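PDB 1Y9K: IAA acetyltransferase from Bacillus cereus ATCC 14579, which probably transfers acetyl groups to amines as a member of the GNAT family of N-acetyltransferases, its exact substrate not being established. Local coordinates for residues A[28-31]-A[32-36]; A[17-20]-A[21-24]; A[135-139]-A[140-144]; A[9-12]-A[13-16]. All coordinates share one frame; numbering follows the deposited sequence. Where two conformers were deposited one is given.

Interaction 1 (A[28-31]-A[32-36]); sequences RQIA and TYVQR
Tyr33 lays its ring over the backbone of Ile30, one turn of helix back. The CA of Ile30 stands over one ring face, 4.0 Å from the centroid of Tyr33 and 24° off the normal, a CH-pi contact. On that helix-facing side the O of Ile30 also lies over the centre of the ring, and CG1 of Ile30 reaches the phenol oxygen, 3.6 Å from Tyr33 OH. What folds the ring back on its own helix is the first torsion: CG of Tyr33 sits between the backbone N and the carbonyl carbon (chi1 52°). The phenol thus runs back along helix 27-36 instead of away from it, and its OH is held by Asp24 and Asn66, while Val53 of strand 48-56 touches the side chain. Helix 27-36 is one of the two short helices that lie between the first two strands of this GNAT fold, 6-10 and 38-43, and its buried side carries Ile30 and Tyr33. Ile30 also packs on Leu20 and Leu21 of helix 17-23. Its CG2 branch slants across Val34, 3.7 Å from Val34 CG1, and CG1 and CG2 of Val34 each lie 3.3 Å from Ile30 O. That carbonyl accepts the Val34 N-H almost head-on, at 3.0 Å between Val34 N and Ile30 O, in an ordinary i to i+4 helical bond. On an exposed part of the helix, Thr32 turns its OG1 back to Gln29 O in the preceding turn, so closely that the detail of this bond is doubtful; Thr32 N is bonded chiefly to Arg28 O.

Interaction 2 (A[17-20]-A[21-24]); sequences KSLL and LLAD
Leu21 can be followed outward over the carbonyl of Lys17, the residue one helical turn before it. Its CB lies 3.4 Å from Lys17 O, CG comes to 3.3 Å from the same oxygen, and CD1 is still only 3.5 Å from Lys17 O. The branch stays close because CG is anti to the carbonyl carbon of Leu21 and beside its N (chi1 -84°), the very N that bonds to Lys17 O at 2.9 Å. One oxygen thus takes the helical N-H while the leucine side chain lies against it. Leu22 behaves differently: its CG extends anti to the backbone N, and CD2 slants across Leu19, 4.0 Å from Leu19 CD1. Leu22 N approaches Leu19 O from well above that carbonyl's plane, an i to i+3 bond in a part of the helix that is only weakly bonded. There Leu20 O receives Asp24 N in plane, at 2.9 Å, and Ala23 N weakly; Asn66 also donates to it. Asp24, buried just after the helix, is bonded to Tyr132 through OD1. Helix 17-23 packs on both helix 27-36 and the sheet: Leu21 meets Glu27 of that helix, whereas Leu19 and Leu20 rest on Val51 of strand 48-56 and Ala23 reaches Ala68 of strand 61-69.

Interaction 3 (A[135-139]-A[140-144]); sequences EIIEN and GIVCR
Ile136 has CG1 anti to its carbonyl carbon (chi1 -61°), which places the CG2 methyl toward the opposite strand, 3.7 Å from Cys143 CB. Both residues also pack on Phe128 of helix 127-131, which covers this face. On the other face Ile137 and Val142 form a non-hydrogen-bonded pair, and their branches slant across each other with Ile137 CG1 4.2 Å from Val142 CG2. The extended Glu135 chain crosses Val142 at about a right angle, and its OE2 comes within 3.9 Å of Val142 CG1. These residues belong to a beta hairpin whose two-residue loop, Asn139-Gly140, is a type I' turn. Both loop residues have positive phi, a conformation that suits the tight reversal and comes easily to asparagine and glycine. Glu138 and Ile141 close the loop with a reciprocal pair: Glu138 N donates to Ile141 O at 2.8 Å, and Ile141 N returns a bond of 3.1 Å to Glu138 O, coming from above that carbonyl's plane. Farther from the turn, Cys143 N gives 2.8 Å to Ile136 O. Here a water links the other two backbone atoms of the pair in place of a direct return bond, accepting from Ile136 N and donating to Cys143 O, at 2.7 Å from the latter. The short strand axes make an angle of 137°. Glu138 stretches out on the same face as Ile136 and Cys143, its OE1 taken by the hydroxyls of Ser105 and Ser106, while Ile141 touches Asn104 and Ser105.

Interaction 4 (A[9-12]-A[13-16]); sequences RIPK and EAIP
Ile10 points its CD1 methyl at the far limb of the turn, into the angle between Ile15 and Pro16. That single methyl lies 3.5 Å from Ile15 CA, 3.8 Å from Ile15 CG2 and 3.6 Å from Pro16 CD. It gets there because CG1 of Ile10 takes the place between the backbone N and the carbonyl carbon (chi1 54°). Ile15 lays CG1 and CG2 against the carbonyl of Lys12, with CG1 3.4 Å from Lys12 O. On the outer side the Glu13 side chain, bent at chi2, crosses that of Pro11 at about a right angle and sets OE1 3.1 Å from Pro11 CB. Lys12, by contrast, runs outward with an extended chain, and its NZ bonds to Gln35 O of helix 27-36. Beneath these side chains Ala14 N is bonded to Pro11 O at 3.0 Å, from above the carbonyl plane, and Ala14 CB packs on Pro11 CG. With the i to i+3 bond from Pro11 to Ala14, this is a beta turn that takes the chain from strand 6-10, paired with strand 38-43, to Pro16, the N-cap of helix 17-23: the strand-to-helix connection that opens the GNAT fold.

Overall arrangement
Along the chain the order is interaction 4, 2, 1 and 3. The first three lie in the opening part of the GNAT fold: the turn of interaction 4 runs directly into helix 17-23 of interaction 2, and helix 27-36 of interaction 1 follows after a short connection. Their centres lie about 12 to 13 Å apart, and they touch: Asp24 meets Tyr33 and Ile30, Lys12 meets Gln35, and Ile15 packs on Leu20, Ile30 and Val34. Interaction 3 is a separate hairpin near the C-terminus, about 30 Å from interaction 4 between centres and on the opposite side of the chain's centre, though both reach the same mixed sheet. Tyr132, bonded to Asp24, brings the region just before this hairpin to the helices.

Interaction 1 (A[28-31]-A[32-36])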
loop_
_atom_site.group_PDB
_atom_site.type_symbol
_atom_site.label_atom_id
_atom_site.label_comp_id
_atom_site.label_asym_id
_atom_site.label_seq_id
_atom_site.Cartn_x
_atom_site.Cartn_y
_atom_site.Cartn_z
ATOM N N ARG A 28 7.175 1.354 14.212
ATOM C CA ARG A 28 8.318 2.206 13.906
ATOM C C ARG A 28 8.499 2.414 12.400
ATOM O O ARG A 28 8.845 3.520 11.983
ATOM C CB ARG A 28 9.602 1.668 14.542
ATOM C CG ARG A 28 10.566 2.778 14.976
ATOM C CD ARG A 28 11.233 2.454 16.320
ATOM N NE ARG A 28 12.273 1.432 16.200
ATOM C CZ ARG A 28 12.881 0.842 17.229
ATOM N NH1 ARG A 28 12.559 1.156 18.481
ATOM N NH2 ARG A 28 13.820 -0.072 17.004
ATOM N N GLN A 29 8.259 1.360 11.606
ATOM C CA GLN A 29 8.262 1.439 10.134
ATOM C C GLN A 29 7.222 2.441 9.672
ATOM O O GLN A 29 7.535 3.386 8.956
ATOM C CB GLN A 29 7.903 0.097 9.482
ATOM C CG GLN A 29 8.752 -1.096 9.853
ATOM C CD GLN A 29 10.049 -1.161 9.106
ATOM O OE1 GLN A 29 11.110 -1.204 9.716
ATOM N NE2 GLN A 29 9.975 -1.173 7.778
ATOM N N ILE A 30 5.976 2.202 10.083
ATOM C CA ILE A 30 4.838 3.067 9.764
ATOM C C ILE A 30 5.163 4.537 10.050
ATOM O O ILE A 30 4.899 5.407 9.212
ATOM C CB ILE A 30 3.555 2.604 10.520
ATOM C CG1 ILE A 30 3.114 1.221 10.019
ATOM C CG2 ILE A 30 2.411 3.624 10.380
ATOM C CD1 ILE A 30 2.144 0.515 10.951
ATOM N N ALA A 31 5.757 4.801 11.214
ATOM C CA ALA A 31 6.178 6.148 11.581
ATOM C C ALA A 31 7.159 6.776 10.579
ATOM O O ALA A 31 7.039 7.961 10.275
ATOM C CB ALA A 31 6.761 6.167 12.988
ATOM N N THR A 32 8.100 5.978 10.059
ATOM C CA THR A 32 9.070 6.450 9.062
ATOM C C THR A 32 8.405 7.121 7.844
ATOM O O THR A 32 8.822 8.215 7.437
ATOM C CB THR A 32 10.158 5.367 8.650
ATOM O OG1 THR A 32 9.587 4.255 7.917
ATOM C CG2 THR A 32 10.895 4.841 9.884
ATOM N N TYR A 33 7.343 6.521 7.308
ATOM C CA TYR A 33 6.706 7.091 6.120
ATOM C C TYR A 33 5.455 7.969 6.305
ATOM O O TYR A 33 5.112 8.749 5.408
ATOM C CB TYR A 33 6.460 6.032 5.052
ATOM C CG TYR A 33 5.731 4.780 5.483
ATOM C CD1 TYR A 33 4.336 4.737 5.526
ATOM C CD2 TYR A 33 6.436 3.613 5.773
ATOM C CE1 TYR A 33 3.660 3.572 5.878
ATOM C CE2 TYR A 33 5.774 2.437 6.122
ATOM C CZ TYR A 33 4.390 2.425 6.173
ATOM O OH TYR A 33 3.741 1.272 6.524
ATOM N N VAL A 34 4.770 7.858 7.436
ATOM C CA VAL A 34 3.582 8.689 7.640
ATOM C C VAL A 34 3.963 10.151 7.871
ATOM O O VAL A 34 3.299 11.043 7.354
ATOM C CB VAL A 34 2.603 8.150 8.742
ATOM C CG1 VAL A 34 2.063 6.767 8.367
ATOM C CG2 VAL A 34 3.264 8.122 10.116
ATOM N N GLN A 35 5.053 10.380 8.606
ATOM C CA GLN A 35 5.593 11.723 8.840
ATOM C C GLN A 35 5.875 12.450 7.524
ATOM O O GLN A 35 5.556 13.639 7.376
ATOM C CB GLN A 35 6.883 11.641 9.672
ATOM C CG GLN A 35 7.238 12.915 10.472
ATOM C CD GLN A 35 7.759 14.100 9.616
ATOM O OE1 GLN A 35 7.416 15.266 9.882
ATOM N NE2 GLN A 35 8.588 13.804 8.603
ATOM N N ARG A 36 6.459 11.721 6.573
ATOM C CA ARG A 36 6.923 12.302 5.310
ATOM C C ARG A 36 5.892 12.240 4.183
ATOM O O ARG A 36 6.004 12.967 3.201
ATOM C CB ARG A 36 8.229 11.633 4.865
ATOM C CG ARG A 36 9.472 12.045 5.649
ATOM C CD ARG A 36 10.724 11.355 5.084
ATOM N NE ARG A 36 10.829 11.535 3.631
ATOM C CZ ARG A 36 11.287 10.629 2.767
ATOM N NH1 ARG A 36 11.718 9.433 3.182
ATOM N NH2 ARG A 36 11.314 10.931 1.472
#

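Interaction 2 (A[17-20]-A[21-24])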
loop_
_atom_site.group_PDB
_atom_site.type_symbol
_atom_site.label_atom_id
_atom_site.label_comp_id
_atom_site.label_asym_id
_atom_site.label_seq_id
_atom_site.Cartn_x
_atom_site.Cartn_y
_atom_site.Cartn_z
ATOM N N LYS A 17 -3.460 3.770 12.610
ATOM C CA LYS A 17 -2.354 2.850 12.928
ATOM C C LYS A 17 -2.839 1.407 12.907
ATOM O O LYS A 17 -2.168 0.515 12.390
ATOM C CB LYS A 17 -1.783 3.166 14.312
ATOM C CG LYS A 17 -0.470 3.926 14.306
ATOM C CD LYS A 17 -0.132 4.414 15.715
ATOM C CE LYS A 17 1.364 4.710 15.873
ATOM N NZ LYS A 17 1.591 5.677 16.995
ATOM N N SER A 18 -4.024 1.221 13.479
ATOM C CA SER A 18 -4.790 -0.014 13.487
ATOM C C SER A 18 -4.783 -0.754 12.155
ATOM O O SER A 18 -4.315 -1.893 12.064
ATOM C CB SER A 18 -6.236 0.319 13.901
ATOM O OG SER A 18 -6.595 1.664 13.558
ATOM N N LEU A 19 -5.283 -0.095 11.117
ATOM C CA LEU A 19 -5.383 -0.698 9.795
ATOM C C LEU A 19 -4.034 -0.762 9.066
ATOM O O LEU A 19 -3.777 -1.698 8.301
ATOM C CB LEU A 19 -6.410 0.075 8.976
ATOM C CG LEU A 19 -7.242 -0.637 7.924
ATOM C CD1 LEU A 19 -7.911 -1.881 8.482
ATOM C CD2 LEU A 19 -8.274 0.354 7.457
ATOM N N LEU A 20 -3.174 0.225 9.316
ATOM C CA LEU A 20 -1.822 0.241 8.757
ATOM C C LEU A 20 -0.958 -0.928 9.246
ATOM O O LEU A 20 -0.062 -1.394 8.529
ATOM C CB LEU A 20 -1.134 1.575 9.062
ATOM C CG LEU A 20 -1.687 2.793 8.305
ATOM C CD1 LEU A 20 -1.265 4.104 8.966
ATOM C CD2 LEU A 20 -1.272 2.772 6.838
ATOM N N LEU A 21 -1.235 -1.389 10.468
ATOM C CA LEU A 21 -0.514 -2.498 11.088
ATOM C C LEU A 21 -0.877 -3.832 10.452
ATOM O O LEU A 21 -0.153 -4.810 10.575
ATOM C CB LEU A 21 -0.771 -2.526 12.596
ATOM C CG LEU A 21 0.113 -1.596 13.434
ATOM C CD1 LEU A 21 -0.499 -1.325 14.813
ATOM C CD2 LEU A 21 1.510 -2.180 13.566
ATOM N N LEU A 22 -1.997 -3.847 9.746
ATOM C CA LEU A 22 -2.438 -5.014 9.010
ATOM C C LEU A 22 -1.495 -5.288 7.838
ATOM O O LEU A 22 -1.163 -6.443 7.553
ATOM C CB LEU A 22 -3.871 -4.793 8.533
ATOM C CG LEU A 22 -4.727 -5.941 8.009
ATOM C CD1 LEU A 22 -4.702 -7.160 8.926
ATOM C CD2 LEU A 22 -6.143 -5.418 7.838
ATOM N N ALA A 23 -1.043 -4.217 7.186
ATOM C CA ALA A 23 -0.146 -4.327 6.041
ATOM C C ALA A 23 1.320 -4.254 6.457
ATOM O O ALA A 23 2.185 -4.802 5.772
ATOM C CB ALA A 23 -0.464 -3.248 5.015
ATOM N N ASP A 24 1.592 -3.580 7.576
ATOM C CA ASP A 24 2.963 -3.359 8.039
ATOM C C ASP A 24 3.066 -3.553 9.554
ATOM O O ASP A 24 2.703 -2.659 10.321
ATOM C CB ASP A 24 3.435 -1.967 7.616
ATOM C CG ASP A 24 4.896 -1.715 7.903
ATOM O OD1 ASP A 24 5.544 -2.508 8.603
ATOM O OD2 ASP A 24 5.407 -0.694 7.425
#

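Interaction 3 (A[135-139]-A[140-144])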
loop_
_atom_site.group_PDB
_atom_site.type_symbol
_atom_site.label_atom_id
_atom_site.label_comp_id
_atom_site.label_asym_id
_atom_site.label_seq_id
_atom_site.Cartn_x
_atom_site.Cartn_y
_atom_site.Cartn_z
ATOM N N GLU A 135 9.409 -13.700 11.603
ATOM C CA GLU A 135 9.086 -14.261 10.289
ATOM C C GLU A 135 7.599 -14.146 9.916
ATOM O O GLU A 135 6.718 -14.388 10.752
ATOM C CB GLU A 135 9.505 -15.725 10.249
ATOM C CG GLU A 135 9.394 -16.365 8.878
ATOM C CD GLU A 135 9.783 -17.819 8.893
ATOM O OE1 GLU A 135 9.026 -18.632 9.465
ATOM O OE2 GLU A 135 10.848 -18.147 8.333
ATOM N N ILE A 136 7.342 -13.779 8.657
ATOM C CA ILE A 136 5.986 -13.693 8.103
ATOM C C ILE A 136 5.728 -14.862 7.139
ATOM O O ILE A 136 6.510 -15.096 6.206
ATOM C CB ILE A 136 5.750 -12.337 7.378
ATOM C CG1 ILE A 136 5.911 -11.168 8.357
ATOM C CG2 ILE A 136 4.368 -12.294 6.739
ATOM C CD1 ILE A 136 6.209 -9.812 7.702
ATOM N N ILE A 137 4.648 -15.602 7.396
ATOM C CA ILE A 137 4.184 -16.677 6.509
ATOM C C ILE A 137 2.781 -16.359 5.992
ATOM O O ILE A 137 1.925 -15.883 6.734
ATOM C CB ILE A 137 4.220 -18.068 7.184
ATOM C CG1 ILE A 137 5.645 -18.401 7.645
ATOM C CG2 ILE A 137 3.732 -19.154 6.215
ATOM C CD1 ILE A 137 5.737 -19.536 8.663
ATOM N N GLU A 138 2.558 -16.626 4.709
ATOM C CA GLU A 138 1.347 -16.198 4.018
ATOM C C GLU A 138 0.925 -17.280 3.033
ATOM O O GLU A 138 1.579 -17.483 2.006
ATOM C CB GLU A 138 1.656 -14.914 3.273
ATOM C CG GLU A 138 0.516 -13.978 3.055
ATOM C CD GLU A 138 1.019 -12.588 2.727
ATOM O OE1 GLU A 138 1.941 -12.473 1.884
ATOM O OE2 GLU A 138 0.505 -11.608 3.317
ATOM N N ASN A 139 -0.157 -17.983 3.360
ATOM C CA ASN A 139 -0.665 -19.099 2.546
ATOM C C ASN A 139 0.407 -20.154 2.302
ATOM O O ASN A 139 0.577 -20.629 1.179
ATOM C CB ASN A 139 -1.254 -18.604 1.211
ATOM C CG ASN A 139 -2.119 -17.354 1.374
ATOM O OD1 ASN A 139 -1.852 -16.318 0.758
ATOM N ND2 ASN A 139 -3.148 -17.444 2.219
ATOM N N GLY A 140 1.138 -20.498 3.361
ATOM C CA GLY A 140 2.190 -21.514 3.296
ATOM C C GLY A 140 3.536 -21.056 2.765
ATOM O O GLY A 140 4.494 -21.833 2.765
ATOM N N ILE A 141 3.620 -19.800 2.316
ATOM C CA ILE A 141 4.858 -19.251 1.741
ATOM C C ILE A 141 5.489 -18.234 2.698
ATOM O O ILE A 141 4.810 -17.334 3.198
ATOM C CB ILE A 141 4.593 -18.563 0.368
ATOM C CG1 ILE A 141 3.766 -19.468 -0.558
ATOM C CG2 ILE A 141 5.900 -18.085 -0.284
ATOM C CD1 ILE A 141 3.054 -18.715 -1.685
ATOM N N VAL A 142 6.787 -18.382 2.953
ATOM C CA VAL A 142 7.530 -17.379 3.724
ATOM C C VAL A 142 7.658 -16.081 2.919
ATOM O O VAL A 142 8.147 -16.088 1.784
ATOM C CB VAL A 142 8.933 -17.875 4.155
ATOM C CG1 VAL A 142 9.683 -16.779 4.902
ATOM C CG2 VAL A 142 8.823 -19.127 5.027
ATOM N N CYS A 143 7.173 -14.993 3.514
ATOM C CA CYS A 143 7.293 -13.654 2.973
ATOM C C CYS A 143 8.695 -13.180 3.279
ATOM O O CYS A 143 8.980 -12.705 4.379
ATOM C CB CYS A 143 6.271 -12.743 3.630
ATOM S SG CYS A 143 6.148 -11.145 2.866
ATOM N N ARG A 144 9.556 -13.300 2.278
ATOM C CA ARG A 144 10.992 -13.147 2.438
ATOM C C ARG A 144 11.518 -11.929 1.672
ATOM O O ARG A 144 12.328 -11.165 2.176
ATOM C CB ARG A 144 11.640 -14.439 1.930
ATOM C CG ARG A 144 13.151 -14.521 1.920
ATOM C CD ARG A 144 13.563 -15.862 1.312
ATOM N NE ARG A 144 12.802 -16.960 1.908
ATOM C CZ ARG A 144 12.647 -18.177 1.381
ATOM N NH1 ARG A 144 13.203 -18.503 0.215
ATOM N NH2 ARG A 144 11.920 -19.074 2.039
HETATM O O HOH W 1 9.639 -13.281 6.905
#

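Interaction 4 (A[9-12]-A[13-16])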
loop_
_atom_site.group_PDB
_atom_site.type_symbol
_atom_site.label_atom_id
_atom_site.label_comp_id
_atom_site.label_asym_id
_atom_site.label_seq_id
_atom_site.Cartn_x
_atom_site.Cartn_y
_atom_site.Cartn_z
ATOM N N ARG A 9 -8.487 12.445 2.217
ATOM C CA ARG A 9 -7.267 12.714 2.969
ATOM C C ARG A 9 -7.494 12.859 4.463
ATOM O O ARG A 9 -8.516 13.391 4.907
ATOM C CB ARG A 9 -6.606 13.992 2.481
ATOM C CG ARG A 9 -5.576 13.727 1.451
ATOM C CD ARG A 9 -4.322 14.517 1.699
ATOM N NE ARG A 9 -3.606 14.015 2.861
ATOM C CZ ARG A 9 -2.510 14.580 3.343
ATOM N NH1 ARG A 9 -1.999 15.659 2.755
ATOM N NH2 ARG A 9 -1.923 14.063 4.410
ATOM N N ILE A 10 -6.519 12.396 5.235
ATOM C CA ILE A 10 -6.518 12.613 6.667
ATOM C C ILE A 10 -5.181 13.216 7.065
ATOM O O ILE A 10 -4.182 12.991 6.381
ATOM C CB ILE A 10 -6.797 11.310 7.473
ATOM C CG1 ILE A 10 -5.828 10.199 7.072
ATOM C CG2 ILE A 10 -8.263 10.867 7.312
ATOM C CD1 ILE A 10 -5.370 9.362 8.222
ATOM N N PRO A 11 -5.158 14.006 8.156
ATOM C CA PRO A 11 -3.874 14.476 8.679
ATOM C C PRO A 11 -3.098 13.334 9.345
ATOM O O PRO A 11 -3.700 12.362 9.805
ATOM C CB PRO A 11 -4.284 15.532 9.706
ATOM C CG PRO A 11 -5.638 15.128 10.139
ATOM C CD PRO A 11 -6.296 14.507 8.955
ATOM N N LYS A 12 -1.777 13.452 9.391
ATOM C CA LYS A 12 -0.928 12.403 9.976
ATOM C C LYS A 12 -1.180 12.139 11.472
ATOM O O LYS A 12 -0.887 11.052 11.976
ATOM C CB LYS A 12 0.553 12.679 9.697
ATOM C CG LYS A 12 1.010 14.113 9.886
ATOM C CD LYS A 12 2.232 14.367 9.016
ATOM C CE LYS A 12 2.911 15.703 9.333
ATOM N NZ LYS A 12 3.907 16.070 8.257
ATOM N N GLU A 13 -1.741 13.132 12.161
ATOM C CA GLU A 13 -2.087 13.025 13.580
ATOM C C GLU A 13 -3.342 12.176 13.803
ATOM O O GLU A 13 -3.736 11.943 14.946
ATOM C CB GLU A 13 -2.308 14.419 14.191
ATOM C CG GLU A 13 -1.142 15.394 14.014
ATOM C CD GLU A 13 -1.207 16.200 12.709
ATOM O OE1 GLU A 13 -2.170 16.021 11.926
ATOM O OE2 GLU A 13 -0.283 17.012 12.466
ATOM N N ALA A 14 -3.961 11.729 12.710
ATOM C CA ALA A 14 -5.220 10.990 12.770
ATOM C C ALA A 14 -5.166 9.662 12.019
ATOM O O ALA A 14 -6.205 9.094 11.685
ATOM C CB ALA A 14 -6.366 11.856 12.236
ATOM N N ILE A 15 -3.959 9.168 11.759
ATOM C CA ILE A 15 -3.783 7.928 10.996
ATOM C C ILE A 15 -4.390 6.697 11.689
ATOM O O ILE A 15 -4.270 6.549 12.907
ATOM C CB ILE A 15 -2.291 7.666 10.603
ATOM C CG1 ILE A 15 -1.380 7.673 11.838
ATOM C CG2 ILE A 15 -1.827 8.683 9.557
ATOM C CD1 ILE A 15 -0.093 6.847 11.689
ATOM N N PRO A 16 -5.074 5.829 10.915
ATOM C CA PRO A 16 -5.469 4.542 11.470
ATOM C C PRO A 16 -4.273 3.596 11.564
ATOM O O PRO A 16 -4.090 2.743 10.695
ATOM C CB PRO A 16 -6.509 4.028 10.467
ATOM C CG PRO A 16 -6.172 4.691 9.183
ATOM C CD PRO A 16 -5.526 6.000 9.519
#